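Local coordinates for Ras GTPase-activating-like protein IQGAP2 (Homo sapiens, PDB 5CJP) that probably binds the GTP-loaded form of a small Rho-family GTPase such as Cdc42 through a helical domain related to Ras GTPase activators, at residues L51-S56 with S99-R105; L67-L72 with V93-V97; L113-V117 with K186-I191; L11-Q15 with S340-I344. All blocks are in the same frame, centred on the assembly; numbering follows the deposited sequence.

Contact 1. Residues L51-S56 with S99-R105; sequences LYNYAS and SFNRGAR
Tyr52 and Phe100 lie side by side where helix 37-54 meets the end of helix 92-102, within the all-helical fold of the Ras GTPase-activator family. The aromatic part is a slid-apart pair: the ring planes are 26° from parallel, the centroids are 5.7 Å apart and there is hardly any overlap. With CG trans to its backbone N (chi1 179°), the Phe100 ring swings toward helix 37-54. Gly103 O sits above the middle of one Tyr52 face, 3.1 Å from Tyr52 CE1, and Phe100 O lies in plane at that ring's edge.

The apolar part surrounds Phe100. Phe100 CE1 meets Leu51 CB at 4.0 Å, and Phe100 CZ meets Ala55 CB at 3.8 Å; Leu64 of helix 58-79 packs on the same side chain. Polar links across the interface are slight. Tyr52 OH gives a weak hydrogen bond to Ser99 O, 3.4 Å away, a carbonyl that also accepts from Arg102 N. Arg105 bends back toward Tyr52 O and Ser56, but it is poorly ordered and its placement against Ser56 is doubtful.

Asn53, whose side chain is about 5 Å from a bound GTP at the nearest atoms, points away from 99-105, and its ND2 is hydrogen-bonded to an aromatic residue of a chain of another protein. At the helix end, Ser56 OG (chi1 58°) donates to Asn53 O over 2.7 Å, from the same face of that carbonyl as Ser56 N.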
loop_
_atom_site.group_PDB
_atom_site.type_symbol
_atom_site.label_atom_id
_atom_site.label_comp_id
_atom_site.label_asym_id
_atom_site.label_seq_id
_atom_site.Cartn_x
_atom_site.Cartn_y
_atom_site.Cartn_z
ATOM N N LEU E 51 7.411 -0.761 -15.806
ATOM C CA LEU E 51 8.174 -1.668 -16.645
ATOM C C LEU E 51 8.822 -2.776 -15.794
ATOM O O LEU E 51 8.992 -3.901 -16.260
ATOM C CB LEU E 51 9.233 -0.899 -17.419
ATOM C CG LEU E 51 8.643 0.038 -18.473
ATOM C CD1 LEU E 51 9.771 0.811 -19.136
ATOM C CD2 LEU E 51 7.865 -0.755 -19.517
ATOM N N TYR E 52 9.168 -2.473 -14.544
ATOM C CA TYR E 52 9.775 -3.486 -13.686
ATOM C C TYR E 52 8.856 -4.688 -13.560
ATOM O O TYR E 52 9.311 -5.819 -13.616
ATOM C CB TYR E 52 10.067 -2.951 -12.275
ATOM C CG TYR E 52 11.185 -1.933 -12.160
ATOM C CD1 TYR E 52 12.322 -2.006 -12.972
ATOM C CD2 TYR E 52 11.126 -0.912 -11.192
ATOM C CE1 TYR E 52 13.362 -1.093 -12.831
ATOM C CE2 TYR E 52 12.161 -0.001 -11.037
ATOM C CZ TYR E 52 13.277 -0.098 -11.855
ATOM O OH TYR E 52 14.322 0.789 -11.680
ATOM N N ASN E 53 7.564 -4.444 -13.387
ATOM C CA ASN E 53 6.600 -5.539 -13.264
ATOM C C ASN E 53 6.267 -6.087 -14.645
ATOM O O ASN E 53 6.145 -7.293 -14.834
ATOM C CB ASN E 53 5.309 -5.052 -12.590
ATOM C CG ASN E 53 4.218 -6.099 -12.601
ATOM O OD1 ASN E 53 4.293 -7.102 -11.892
ATOM N ND2 ASN E 53 3.195 -5.876 -13.427
ATOM N N TYR E 54 6.129 -5.193 -15.610
ATOM C CA TYR E 54 5.798 -5.616 -16.960
ATOM C C TYR E 54 6.863 -6.535 -17.580
ATOM O O TYR E 54 6.536 -7.551 -18.175
ATOM C CB TYR E 54 5.572 -4.390 -17.851
ATOM C CG TYR E 54 5.190 -4.756 -19.255
ATOM C CD1 TYR E 54 3.897 -5.148 -19.556
ATOM C CD2 TYR E 54 6.151 -4.765 -20.291
ATOM C CE1 TYR E 54 3.554 -5.549 -20.853
ATOM C CE2 TYR E 54 5.813 -5.162 -21.592
ATOM C CZ TYR E 54 4.522 -5.547 -21.857
ATOM O OH TYR E 54 4.174 -5.909 -23.124
ATOM N N ALA E 55 8.139 -6.192 -17.436
ATOM C CA ALA E 55 9.208 -7.003 -18.030
ATOM C C ALA E 55 9.748 -8.027 -17.081
ATOM O O ALA E 55 10.893 -8.423 -17.199
ATOM C CB ALA E 55 10.348 -6.124 -18.514
ATOM N N SER E 56 8.938 -8.467 -16.136
ATOM C CA SER E 56 9.413 -9.463 -15.197
ATOM C C SER E 56 9.460 -10.859 -15.810
ATOM O O SER E 56 10.047 -11.765 -15.230
ATOM C CB SER E 56 8.556 -9.454 -13.931
ATOM O OG SER E 56 7.189 -9.690 -14.208
ATOM N N SER E 99 18.417 3.286 -16.039
ATOM C CA SER E 99 17.609 3.164 -14.826
ATOM C C SER E 99 16.979 1.797 -14.726
ATOM O O SER E 99 17.054 1.144 -13.699
ATOM C CB SER E 99 16.483 4.200 -14.792
ATOM O OG SER E 99 16.972 5.525 -14.699
ATOM N N PHE E 100 16.349 1.362 -15.804
ATOM C CA PHE E 100 15.696 0.070 -15.795
ATOM C C PHE E 100 16.640 -1.055 -15.415
ATOM O O PHE E 100 16.239 -2.008 -14.764
ATOM C CB PHE E 100 15.073 -0.229 -17.154
ATOM C CG PHE E 100 14.395 -1.558 -17.208
ATOM C CD1 PHE E 100 13.163 -1.747 -16.587
ATOM C CD2 PHE E 100 15.029 -2.659 -17.812
ATOM C CE1 PHE E 100 12.570 -3.006 -16.562
ATOM C CE2 PHE E 100 14.443 -3.930 -17.789
ATOM C CZ PHE E 100 13.217 -4.102 -17.167
ATOM N N ASN E 101 17.899 -0.948 -15.814
ATOM C CA ASN E 101 18.849 -1.995 -15.482
ATOM C C ASN E 101 19.394 -1.914 -14.057
ATOM O O ASN E 101 20.000 -2.861 -13.560
ATOM C CB ASN E 101 19.982 -2.011 -16.519
ATOM C CG ASN E 101 19.602 -2.801 -17.774
ATOM O OD1 ASN E 101 19.455 -4.016 -17.724
ATOM N ND2 ASN E 101 19.422 -2.113 -18.883
ATOM N N ARG E 102 19.153 -0.796 -13.388
ATOM C CA ARG E 102 19.618 -0.635 -12.013
ATOM C C ARG E 102 18.738 -1.384 -11.029
ATOM O O ARG E 102 19.236 -2.110 -10.162
ATOM C CB ARG E 102 19.644 0.842 -11.605
ATOM C CG ARG E 102 20.950 1.525 -11.882
ATOM C CD ARG E 102 20.928 3.002 -11.512
ATOM N NE ARG E 102 22.185 3.616 -11.919
ATOM C CZ ARG E 102 22.268 4.792 -12.531
ATOM N NH1 ARG E 102 21.166 5.492 -12.798
ATOM N NH2 ARG E 102 23.449 5.243 -12.925
ATOM N N GLY E 103 17.429 -1.207 -11.160
ATOM C CA GLY E 103 16.528 -1.852 -10.231
ATOM C C GLY E 103 15.459 -2.729 -10.826
ATOM O O GLY E 103 14.317 -2.696 -10.367
ATOM N N ALA E 104 15.831 -3.516 -11.832
ATOM C CA ALA E 104 14.905 -4.430 -12.490
ATOM C C ALA E 104 14.515 -5.560 -11.534
ATOM O O ALA E 104 14.021 -5.314 -10.440
ATOM C CB ALA E 104 15.541 -4.997 -13.765
ATOM N N ARG E 105 14.763 -6.800 -11.946
ATOM C CA ARG E 105 14.426 -7.979 -11.148
ATOM C C ARG E 105 15.587 -8.776 -10.571
ATOM O O ARG E 105 15.391 -9.655 -9.727
ATOM C CB ARG E 105 13.584 -8.909 -11.984
ATOM C CG ARG E 105 12.173 -8.496 -12.048
ATOM C CD ARG E 105 11.598 -8.708 -10.678
ATOM N NE ARG E 105 10.323 -9.391 -10.773
ATOM C CZ ARG E 105 9.193 -8.776 -11.081
ATOM N NH1 ARG E 105 9.206 -7.465 -11.307
ATOM N NH2 ARG E 105 8.064 -9.464 -11.182
#

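Contact 2. Residues L67-L72 with V93-V97; sequences LFKTAL and VIKMV
Phe68 reaches from helix 58-79 into the flank of helix 92-102, meeting Val97, Met96 and Val93. Phe68 CB is the first to touch, 4.1 Å from Val97 CG2. CG stands trans to the carbonyl carbon (chi1 -77°), which carries the ring out between the two helices. From CG onward the same methyl governs one face: Val97 CG2 lies 3.6 Å from the Phe68 ring centroid and 13° off its normal, a CH-pi contact almost centred on the ring. On the CD2 flank, Val93 CG1 comes within 4.1 Å of Phe68 CD2, obliquely, the two side chains sliding past each other in opposite senses. At the far end, Phe68 CE2 and CZ meet Met96: Met96 CE lies at the ring edge near the plane, 3.7 Å from Phe68 CZ, with the two side chains roughly perpendicular.

The two segments are a nearly antiparallel helix pair of the GTPase-activator fold, their axes 10.3 Å apart at closest and 154° between directions. Further along, Val93 points its CG2 at Ala71 CB, 3.6 Å away, while CG1 also nears Phe68 O. Leu72 CD1 and Ile94 CD1 touch at 4.1 Å. The interior continues beyond the pair: Phe33 of helix 25-34 covers Ala71 and Val93, and Ile205 and Leu209 of helix 200-216 pack on Phe68 and Leu72. Met96 is also covered by Met44 and Ile48 of helix 37-54.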
loop_
_atom_site.group_PDB
_atom_site.type_symbol
_atom_site.label_atom_id
_atom_site.label_comp_id
_atom_site.label_asym_id
_atom_site.label_seq_id
_atom_site.Cartn_x
_atom_site.Cartn_y
_atom_site.Cartn_z
ATOM N N LEU E 67 12.158 -2.504 -28.074
ATOM C CA LEU E 67 11.729 -1.111 -28.014
ATOM C C LEU E 67 12.990 -0.265 -27.847
ATOM O O LEU E 67 13.208 0.703 -28.570
ATOM C CB LEU E 67 10.789 -0.906 -26.826
ATOM C CG LEU E 67 10.052 0.419 -26.636
ATOM C CD1 LEU E 67 10.608 1.133 -25.455
ATOM C CD2 LEU E 67 10.118 1.257 -27.895
ATOM N N PHE E 68 13.822 -0.641 -26.886
ATOM C CA PHE E 68 15.076 0.068 -26.636
ATOM C C PHE E 68 15.919 0.126 -27.898
ATOM O O PHE E 68 16.419 1.198 -28.281
ATOM C CB PHE E 68 15.876 -0.637 -25.540
ATOM C CG PHE E 68 15.363 -0.373 -24.166
ATOM C CD1 PHE E 68 15.734 -1.197 -23.108
ATOM C CD2 PHE E 68 14.524 0.720 -23.915
ATOM C CE1 PHE E 68 15.276 -0.934 -21.810
ATOM C CE2 PHE E 68 14.067 0.988 -22.629
ATOM C CZ PHE E 68 14.441 0.166 -21.574
ATOM N N LYS E 69 16.066 -1.027 -28.548
ATOM C CA LYS E 69 16.859 -1.122 -29.764
ATOM C C LYS E 69 16.432 -0.154 -30.863
ATOM O O LYS E 69 17.207 0.710 -31.290
ATOM C CB LYS E 69 16.810 -2.546 -30.316
ATOM C CG LYS E 69 17.853 -2.785 -31.388
ATOM C CD LYS E 69 17.654 -4.086 -32.128
ATOM C CE LYS E 69 16.587 -3.932 -33.196
ATOM N NZ LYS E 69 16.558 -5.099 -34.138
ATOM N N THR E 70 15.201 -0.292 -31.329
ATOM C CA THR E 70 14.737 0.566 -32.402
ATOM C C THR E 70 14.784 2.047 -32.042
ATOM O O THR E 70 15.046 2.885 -32.904
ATOM C CB THR E 70 13.319 0.205 -32.816
ATOM O OG1 THR E 70 12.404 0.790 -31.890
ATOM C CG2 THR E 70 13.137 -1.300 -32.805
ATOM N N ALA E 71 14.538 2.367 -30.777
ATOM C CA ALA E 71 14.571 3.757 -30.334
ATOM C C ALA E 71 16.005 4.272 -30.341
ATOM O O ALA E 71 16.256 5.418 -30.709
ATOM C CB ALA E 71 13.960 3.895 -28.923
ATOM N N LEU E 72 16.947 3.436 -29.917
ATOM C CA LEU E 72 18.344 3.856 -29.920
ATOM C C LEU E 72 18.815 4.038 -31.364
ATOM O O LEU E 72 19.521 4.998 -31.666
ATOM C CB LEU E 72 19.233 2.834 -29.193
ATOM C CG LEU E 72 20.755 3.074 -29.091
ATOM C CD1 LEU E 72 21.090 4.487 -28.621
ATOM C CD2 LEU E 72 21.326 2.049 -28.143
ATOM N N VAL E 93 16.405 7.480 -24.279
ATOM C CA VAL E 93 16.334 6.027 -24.326
ATOM C C VAL E 93 17.470 5.450 -23.499
ATOM O O VAL E 93 17.323 4.418 -22.878
ATOM C CB VAL E 93 16.514 5.471 -25.749
ATOM C CG1 VAL E 93 16.296 3.966 -25.748
ATOM C CG2 VAL E 93 15.562 6.153 -26.688
ATOM N N ILE E 94 18.613 6.120 -23.517
ATOM C CA ILE E 94 19.751 5.644 -22.753
ATOM C C ILE E 94 19.502 5.859 -21.264
ATOM O O ILE E 94 19.895 5.048 -20.426
ATOM C CB ILE E 94 21.021 6.356 -23.208
ATOM C CG1 ILE E 94 21.404 5.836 -24.604
ATOM C CG2 ILE E 94 22.155 6.130 -22.208
ATOM C CD1 ILE E 94 21.708 4.408 -24.599
ATOM N N LYS E 95 18.812 6.939 -20.936
ATOM C CA LYS E 95 18.491 7.256 -19.547
ATOM C C LYS E 95 17.588 6.163 -18.985
ATOM O O LYS E 95 17.745 5.723 -17.843
ATOM C CB LYS E 95 17.765 8.604 -19.484
ATOM C CG LYS E 95 17.746 9.259 -18.122
ATOM C CD LYS E 95 17.085 10.617 -18.198
ATOM C CE LYS E 95 17.762 11.507 -19.253
ATOM N NZ LYS E 95 16.963 12.740 -19.643
ATOM N N MET E 96 16.649 5.709 -19.801
ATOM C CA MET E 96 15.716 4.682 -19.371
ATOM C C MET E 96 16.403 3.327 -19.327
ATOM O O MET E 96 16.177 2.523 -18.412
ATOM C CB MET E 96 14.521 4.643 -20.316
ATOM C CG MET E 96 13.450 3.654 -19.908
ATOM S SD MET E 96 11.905 4.054 -20.733
ATOM C CE MET E 96 11.540 2.525 -21.330
ATOM N N VAL E 97 17.251 3.077 -20.319
ATOM C CA VAL E 97 17.973 1.823 -20.380
ATOM C C VAL E 97 18.794 1.668 -19.125
ATOM O O VAL E 97 18.830 0.591 -18.542
ATOM C CB VAL E 97 18.914 1.765 -21.602
ATOM C CG1 VAL E 97 19.989 0.682 -21.396
ATOM C CG2 VAL E 97 18.098 1.471 -22.847
#

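Contact 3. Residues L113-V117 with K186-I191; sequences LLAPV and KVLNSI
The flat group at this contact is the peptide carbonyl of Lys186, against whose oxygen rests Val117 CG1, 3.8 Å from Lys186 O. Ser190 OG and Ser190 N approach that oxygen from opposite faces of its plane, so two donors from one residue grip it. This is an antiparallel helix pair of the GTPase-activator fold, formed by helices 111-123 and 167-193: the axes of segments 113-117 and 186-191 approach to 9.4 Å, with 156° between directions.

Val117 fills the middle. Its two methyls part, CG1 toward Ser190 and Val117 CG2 onto Val187 CG2 at 3.8 Å, the two valines crossing at about a right angle. A turn away, Leu114 CD2 meets Ile191 CG1 at 4.1 Å, and Leu113 O lies 3.6 Å from Ser190 CB. Leu114 and Val187 also pack on Ile242 of helix 222-243, while Lys186 extends to a long, weak ion pair with Glu120.

Helix 111-123 is kinked at Pro116 and Val117, whose N atoms have no bond to the turn before. With OG anti to the carbonyl carbon (chi1 -52°), the Ser190 hydroxyl turns back along its own helix, giving Ser190 OG to Lys186 O at 3.0 Å, tilted 31° from the carbonyl plane.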
loop_
_atom_site.group_PDB
_atom_site.type_symbol
_atom_site.label_atom_id
_atom_site.label_comp_id
_atom_site.label_asym_id
_atom_site.label_seq_id
_atom_site.Cartn_x
_atom_site.Cartn_y
_atom_site.Cartn_z
ATOM N N LEU E 113 27.919 -6.101 -5.878
ATOM C CA LEU E 113 29.124 -6.024 -6.700
ATOM C C LEU E 113 30.024 -4.864 -6.269
ATOM O O LEU E 113 31.245 -4.916 -6.442
ATOM C CB LEU E 113 28.709 -5.866 -8.173
ATOM C CG LEU E 113 29.755 -5.767 -9.291
ATOM C CD1 LEU E 113 29.091 -6.009 -10.628
ATOM C CD2 LEU E 113 30.396 -4.405 -9.286
ATOM N N LEU E 114 29.416 -3.823 -5.701
ATOM C CA LEU E 114 30.159 -2.660 -5.257
ATOM C C LEU E 114 30.095 -2.474 -3.758
ATOM O O LEU E 114 31.000 -1.889 -3.167
ATOM C CB LEU E 114 29.616 -1.396 -5.915
ATOM C CG LEU E 114 29.774 -1.179 -7.416
ATOM C CD1 LEU E 114 29.002 0.090 -7.800
ATOM C CD2 LEU E 114 31.249 -1.068 -7.783
ATOM N N ALA E 115 29.025 -2.973 -3.149
ATOM C CA ALA E 115 28.815 -2.817 -1.717
ATOM C C ALA E 115 30.014 -3.177 -0.847
ATOM O O ALA E 115 30.411 -2.390 0.011
ATOM C CB ALA E 115 27.583 -3.616 -1.281
ATOM N N PRO E 116 30.607 -4.365 -1.046
ATOM C CA PRO E 116 31.766 -4.793 -0.257
ATOM C C PRO E 116 32.936 -3.798 -0.242
ATOM O O PRO E 116 33.374 -3.376 0.829
ATOM C CB PRO E 116 32.143 -6.118 -0.903
ATOM C CG PRO E 116 30.823 -6.655 -1.334
ATOM C CD PRO E 116 30.173 -5.446 -1.947
ATOM N N VAL E 117 33.434 -3.425 -1.421
ATOM C CA VAL E 117 34.550 -2.486 -1.494
ATOM C C VAL E 117 34.150 -1.069 -1.138
ATOM O O VAL E 117 34.972 -0.288 -0.661
ATOM C CB VAL E 117 35.203 -2.448 -2.895
ATOM C CG1 VAL E 117 35.678 -3.832 -3.274
ATOM C CG2 VAL E 117 34.231 -1.875 -3.926
ATOM N N LYS E 186 40.897 -1.900 -5.650
ATOM C CA LYS E 186 39.918 -2.805 -5.067
ATOM C C LYS E 186 38.604 -2.673 -5.842
ATOM O O LYS E 186 38.026 -3.672 -6.257
ATOM C CB LYS E 186 39.700 -2.491 -3.586
ATOM C CG LYS E 186 40.870 -2.904 -2.701
ATOM C CD LYS E 186 40.524 -2.893 -1.225
ATOM C CE LYS E 186 41.671 -3.502 -0.420
ATOM N NZ LYS E 186 41.413 -3.563 1.053
ATOM N N VAL E 187 38.142 -1.445 -6.060
ATOM C CA VAL E 187 36.910 -1.224 -6.806
ATOM C C VAL E 187 37.018 -1.800 -8.211
ATOM O O VAL E 187 36.169 -2.565 -8.652
ATOM C CB VAL E 187 36.590 0.268 -6.947
ATOM C CG1 VAL E 187 35.436 0.448 -7.900
ATOM C CG2 VAL E 187 36.260 0.866 -5.586
ATOM N N LEU E 188 38.077 -1.414 -8.906
ATOM C CA LEU E 188 38.330 -1.862 -10.256
ATOM C C LEU E 188 38.296 -3.371 -10.409
ATOM O O LEU E 188 37.686 -3.890 -11.339
ATOM C CB LEU E 188 39.682 -1.342 -10.725
ATOM C CG LEU E 188 40.165 -1.912 -12.053
ATOM C CD1 LEU E 188 39.183 -1.490 -13.145
ATOM C CD2 LEU E 188 41.580 -1.431 -12.357
ATOM N N ASN E 189 38.953 -4.088 -9.516
ATOM C CA ASN E 189 38.973 -5.541 -9.628
ATOM C C ASN E 189 37.590 -6.174 -9.447
ATOM O O ASN E 189 37.274 -7.166 -10.109
ATOM C CB ASN E 189 39.991 -6.137 -8.641
ATOM C CG ASN E 189 41.448 -5.909 -9.085
ATOM O OD1 ASN E 189 42.358 -5.879 -8.258
ATOM N ND2 ASN E 189 41.668 -5.765 -10.391
ATOM N N SER E 190 36.765 -5.603 -8.570
ATOM C CA SER E 190 35.421 -6.127 -8.358
ATOM C C SER E 190 34.672 -6.033 -9.680
ATOM O O SER E 190 34.050 -6.999 -10.137
ATOM C CB SER E 190 34.674 -5.298 -7.319
ATOM O OG SER E 190 35.432 -5.164 -6.134
ATOM N N ILE E 191 34.739 -4.849 -10.285
ATOM C CA ILE E 191 34.084 -4.602 -11.561
ATOM C C ILE E 191 34.622 -5.488 -12.690
ATOM O O ILE E 191 33.874 -6.246 -13.297
ATOM C CB ILE E 191 34.234 -3.109 -11.996
ATOM C CG1 ILE E 191 33.643 -2.174 -10.928
ATOM C CG2 ILE E 191 33.526 -2.888 -13.318
ATOM C CD1 ILE E 191 33.985 -0.699 -11.105
#

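Contact 4. Residues L11-Q15 with S340-I344; sequences LETYQ and SIEEI
Gln15 and Leu11 of helix 7-23 lie against Ile341 on strand 337-343, a helix packed along a strand that belongs to a sheet shared by two subunits. The axes of 11-15 and 340-343 approach to 7.9 Å and run nearly antiparallel, 159° between directions. In the first shell, Gln15 NE2 donates to Ile341 O at 2.7 Å, almost straight (174°) and with the oxygen in the plane of the amide. Nearer its backbone, the Gln15 chain, extended beyond CG, passes Ser340, whose OG lies 3.4 Å from Gln15 CB. Leu11 forks over the strand: CD1 faces Ile341 CG2, while Leu11 CD2 rests beside Glu343, 3.7 Å from Glu343 N. Tyr14 adds its CB, 4.2 Å from Ile341 CD1, before its ring turns away to meet an aromatic residue of a chain of another protein.

In the second shell, Ser340 to Glu343 pair antiparallel with a strand of the second subunit, so the sheet continues across the subunit interface. Leu373 of that subunit also packs on Thr13 and Tyr14, so both halves of the contact are part of the dimer interface. Glu343 has a long, weak ion pair with Arg7 at the start of helix 7-23. The Glu342 chain, bent at chi2 (60°), turns its carboxylate back toward Gln15 and its own backbone, where Glu342 OE2 receives Glu343 N at 3.2 Å on its anti side, the donor tilted out of the carboxylate plane.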
loop_
_atom_site.group_PDB
_atom_site.type_symbol
_atom_site.label_atom_id
_atom_site.label_comp_id
_atom_site.label_asym_id
_atom_site.label_seq_id
_atom_site.Cartn_x
_atom_site.Cartn_y
_atom_site.Cartn_z
ATOM N N LEU E 11 -8.159 16.248 -18.333
ATOM C CA LEU E 11 -8.648 15.035 -17.695
ATOM C C LEU E 11 -8.470 13.868 -18.666
ATOM O O LEU E 11 -8.142 12.746 -18.267
ATOM C CB LEU E 11 -10.133 15.176 -17.334
ATOM C CG LEU E 11 -10.641 13.987 -16.518
ATOM C CD1 LEU E 11 -10.123 14.131 -15.120
ATOM C CD2 LEU E 11 -12.139 13.920 -16.516
ATOM N N GLU E 12 -8.693 14.156 -19.942
ATOM C CA GLU E 12 -8.567 13.154 -20.985
ATOM C C GLU E 12 -7.113 12.786 -21.272
ATOM O O GLU E 12 -6.822 11.680 -21.724
ATOM C CB GLU E 12 -9.267 13.645 -22.256
ATOM C CG GLU E 12 -10.794 13.631 -22.141
ATOM C CD GLU E 12 -11.488 14.240 -23.342
ATOM O OE1 GLU E 12 -11.245 15.432 -23.621
ATOM O OE2 GLU E 12 -12.277 13.533 -24.003
ATOM N N THR E 13 -6.195 13.703 -20.996
ATOM C CA THR E 13 -4.792 13.428 -21.217
ATOM C C THR E 13 -4.310 12.573 -20.041
ATOM O O THR E 13 -3.386 11.763 -20.178
ATOM C CB THR E 13 -3.987 14.752 -21.335
ATOM O OG1 THR E 13 -4.524 15.531 -22.414
ATOM C CG2 THR E 13 -2.514 14.486 -21.624
ATOM N N TYR E 14 -4.960 12.731 -18.891
ATOM C CA TYR E 14 -4.600 11.946 -17.708
ATOM C C TYR E 14 -5.136 10.528 -17.827
ATOM O O TYR E 14 -4.453 9.573 -17.455
ATOM C CB TYR E 14 -5.145 12.597 -16.435
ATOM C CG TYR E 14 -4.142 13.480 -15.733
ATOM C CD1 TYR E 14 -3.138 12.926 -14.949
ATOM C CD2 TYR E 14 -4.170 14.867 -15.891
ATOM C CE1 TYR E 14 -2.178 13.723 -14.338
ATOM C CE2 TYR E 14 -3.215 15.683 -15.287
ATOM C CZ TYR E 14 -2.214 15.107 -14.512
ATOM O OH TYR E 14 -1.235 15.896 -13.923
ATOM N N GLN E 15 -6.355 10.393 -18.348
ATOM C CA GLN E 15 -6.968 9.078 -18.526
ATOM C C GLN E 15 -6.130 8.261 -19.513
ATOM O O GLN E 15 -5.959 7.050 -19.354
ATOM C CB GLN E 15 -8.400 9.225 -19.055
ATOM C CG GLN E 15 -9.311 10.087 -18.192
ATOM C CD GLN E 15 -10.703 10.252 -18.797
ATOM O OE1 GLN E 15 -10.843 10.596 -19.970
ATOM N NE2 GLN E 15 -11.737 10.007 -17.995
ATOM N N SER E 340 -8.879 4.164 -14.166
ATOM C CA SER E 340 -8.727 5.514 -14.709
ATOM C C SER E 340 -9.307 6.607 -13.781
ATOM O O SER E 340 -9.732 6.337 -12.654
ATOM C CB SER E 340 -9.406 5.556 -16.097
ATOM O OG SER E 340 -9.056 6.726 -16.840
ATOM N N ILE E 341 -9.313 7.839 -14.270
ATOM C CA ILE E 341 -9.858 8.977 -13.544
ATOM C C ILE E 341 -11.141 9.363 -14.272
ATOM O O ILE E 341 -11.287 9.077 -15.457
ATOM C CB ILE E 341 -8.924 10.178 -13.610
ATOM C CG1 ILE E 341 -7.746 9.992 -12.684
ATOM C CG2 ILE E 341 -9.635 11.431 -13.170
ATOM C CD1 ILE E 341 -6.771 11.105 -12.876
ATOM N N GLU E 342 -12.065 10.008 -13.563
ATOM C CA GLU E 342 -13.327 10.451 -14.148
ATOM C C GLU E 342 -13.928 11.591 -13.331
ATOM O O GLU E 342 -13.830 11.609 -12.105
ATOM C CB GLU E 342 -14.328 9.295 -14.230
ATOM C CG GLU E 342 -15.554 9.634 -15.070
ATOM C CD GLU E 342 -15.200 9.983 -16.524
ATOM O OE1 GLU E 342 -14.969 9.037 -17.316
ATOM O OE2 GLU E 342 -15.137 11.197 -16.870
ATOM N N GLU E 343 -14.533 12.559 -14.003
ATOM C CA GLU E 343 -15.131 13.678 -13.295
ATOM C C GLU E 343 -16.635 13.477 -13.316
ATOM O O GLU E 343 -17.175 12.967 -14.293
ATOM C CB GLU E 343 -14.738 15.003 -13.953
ATOM C CG GLU E 343 -15.144 16.235 -13.154
ATOM C CD GLU E 343 -14.669 17.538 -13.776
ATOM O OE1 GLU E 343 -13.443 17.784 -13.793
ATOM O OE2 GLU E 343 -15.527 18.318 -14.249
ATOM N N ILE E 344 -17.313 13.847 -12.232
ATOM C CA ILE E 344 -18.759 13.671 -12.170
ATOM C C ILE E 344 -19.516 14.872 -12.690
ATOM O O ILE E 344 -19.258 16.004 -12.283
ATOM C CB ILE E 344 -19.228 13.354 -10.742
ATOM C CG1 ILE E 344 -20.260 12.236 -10.811
ATOM C CG2 ILE E 344 -19.836 14.557 -10.084
ATOM C CD1 ILE E 344 -19.707 11.010 -11.425
#

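In the fold
Contacts 1 and 2 share helix 92-102 and are 14 Å apart between centres; they touch where Leu51 packs on Met96, and their other segments lie on the consecutive helices 37-54 and 58-79. Along the chain, contact 2 falls between the two segments of contact 1. Contact 3 follows both, on helices 111-123 and 167-193, its centre about 23 Å from that of contact 1. Contact 4 joins the chain's two end regions, spanning all the others in sequence; its centre is about 48 Å from that of contact 3, across the chain's centre. The helical domain thus carries contacts 1 to 3, while contact 4 lies at the interface with the second subunit.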